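Side-chain contact in naphthalene dioxygenase large subunit (Rhodococcus sp., PDB 2B1X), which forms the large subunit of a Rieske-type dioxygenase, carrying a [2Fe-2S] cluster and a separate iron ion: residues Y61-R64 against D69-I72. Sequence-based numbering, arbitrary orientation.
Sequences YVVR and DQFI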
loop_
_atom_site.group_PDB
_atom_site.type_symbol
_atom_site.label_atom_id
_atom_site.label_comp_id
_atom_site.label_asym_id
_atom_site.label_seq_id
_atom_site.Cartn_x
_atom_site.Cartn_y
_atom_site.Cartn_z
ATOM N N TYR A 61 3.924 -11.755 30.092
ATOM C CA TYR A 61 3.586 -10.462 29.522
ATOM C C TYR A 61 2.867 -10.609 28.192
ATOM O O TYR A 61 3.050 -11.613 27.495
ATOM C CB TYR A 61 4.865 -9.625 29.325
ATOM C CG TYR A 61 5.769 -10.160 28.246
ATOM C CD1 TYR A 61 5.584 -9.783 26.902
ATOM C CD2 TYR A 61 6.824 -11.020 28.564
ATOM C CE1 TYR A 61 6.420 -10.283 25.891
ATOM C CE2 TYR A 61 7.688 -11.499 27.588
ATOM C CZ TYR A 61 7.477 -11.138 26.248
ATOM O OH TYR A 61 8.317 -11.602 25.260
ATOM N N VAL A 62 2.094 -9.578 27.833
ATOM C CA VAL A 62 1.522 -9.437 26.501
ATOM C C VAL A 62 1.828 -7.987 26.088
ATOM O O VAL A 62 2.028 -7.134 26.948
ATOM C CB VAL A 62 -0.012 -9.715 26.453
ATOM C CG1 VAL A 62 -0.324 -11.206 26.731
ATOM C CG2 VAL A 62 -0.806 -8.832 27.436
ATOM N N VAL A 63 1.914 -7.743 24.792
ATOM C CA VAL A 63 2.098 -6.389 24.269
ATOM C C VAL A 63 0.773 -5.842 23.693
ATOM O O VAL A 63 0.223 -6.397 22.747
ATOM C CB VAL A 63 3.219 -6.336 23.241
ATOM C CG1 VAL A 63 3.364 -4.897 22.689
ATOM C CG2 VAL A 63 4.578 -6.808 23.875
ATOM N N ARG A 64 0.304 -4.725 24.236
ATOM C CA ARG A 64 -1.014 -4.180 23.924
ATOM C C ARG A 64 -0.952 -2.681 23.684
ATOM O O ARG A 64 0.138 -2.092 23.822
ATOM C CB ARG A 64 -2.017 -4.582 25.007
ATOM C CG ARG A 64 -2.139 -6.095 25.139
ATOM C CD ARG A 64 -2.937 -6.762 23.976
ATOM N NE ARG A 64 -2.769 -8.207 23.934
ATOM C CZ ARG A 64 -3.419 -9.081 24.716
ATOM N NH1 ARG A 64 -4.308 -8.673 25.635
ATOM N NH2 ARG A 64 -3.177 -10.373 24.589
ATOM N N ASP A 69 0.371 3.847 20.649
ATOM C CA ASP A 69 1.304 3.580 21.755
ATOM C C ASP A 69 1.277 2.123 22.172
ATOM O O ASP A 69 0.203 1.543 22.399
ATOM C CB ASP A 69 1.048 4.443 22.969
ATOM C CG ASP A 69 1.586 5.837 22.790
ATOM O OD1 ASP A 69 2.831 5.992 22.670
ATOM O OD2 ASP A 69 0.816 6.819 22.730
ATOM N N GLN A 70 2.480 1.570 22.323
ATOM C CA GLN A 70 2.654 0.180 22.604
ATOM C C GLN A 70 3.149 -0.017 24.034
ATOM O O GLN A 70 4.132 0.607 24.433
ATOM C CB GLN A 70 3.636 -0.402 21.586
ATOM C CG GLN A 70 3.613 -1.914 21.523
ATOM C CD GLN A 70 4.696 -2.448 20.599
ATOM O OE1 GLN A 70 5.842 -2.284 20.891
ATOM N NE2 GLN A 70 4.318 -3.093 19.502
ATOM N N PHE A 71 2.463 -0.893 24.786
ATOM C CA PHE A 71 2.743 -1.121 26.196
ATOM C C PHE A 71 2.989 -2.575 26.485
ATOM O O PHE A 71 2.276 -3.437 25.968
ATOM C CB PHE A 71 1.589 -0.609 27.082
ATOM C CG PHE A 71 1.463 0.872 27.082
ATOM C CD1 PHE A 71 0.677 1.520 26.116
ATOM C CD2 PHE A 71 2.176 1.640 28.016
ATOM C CE1 PHE A 71 0.585 2.930 26.093
ATOM C CE2 PHE A 71 2.092 3.049 28.005
ATOM C CZ PHE A 71 1.311 3.691 27.028
ATOM N N ILE A 72 4.009 -2.860 27.297
ATOM C CA ILE A 72 4.146 -4.199 27.885
ATOM C C ILE A 72 3.235 -4.282 29.115
ATOM O O ILE A 72 3.329 -3.448 30.033
ATOM C CB ILE A 72 5.627 -4.454 28.322
ATOM C CG1 ILE A 72 6.566 -4.438 27.118
ATOM C CG2 ILE A 72 5.763 -5.760 29.040
ATOM C CD1 ILE A 72 8.023 -4.165 27.545
#
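With both anti to their own backbone N (chi1 179° and -164°), Val63 CG1 and Gln70 CG are turned toward each other across adjacent strands of a beta hairpin in the Rieske domain; their 3.2 Å separation is unusually short for two carbons, and its exact value is doubtful. The strand axes run antiparallel at 171°, and the bridge positions are Val63 with Ile72, a non-hydrogen-bonded pair, and Arg64 with Phe71, a hydrogen-bonded one. Two nearly straight bonds define the latter: Arg64 N to Phe71 O at 2.9 Å and Phe71 N to Arg64 O at 2.8 Å. Phe71 O also receives a CA-H...O contact from Val63 CA, at 3.4 Å. On the sheet face bearing Val63 and Ile72, the extended Gln70 side chain passes obliquely over Val63 CG1; its amide is fixed beyond the pair, OE1 by Asn86 and Gln94, NE2 by Tyr65 OH. Farther along, Ile72 CG2 packs on Tyr61 CB at 4.0 Å. The Ile72 side chain lies about 12 Å from the Fe2/S2 cluster. Arg64 and Phe71 point to the other face, where Arg64 reaches Glu54 in a salt bridge. Within the same strand, Val62 CG2 lies 3.8 Å above the plane of the Arg64 guanidinium, over its centre.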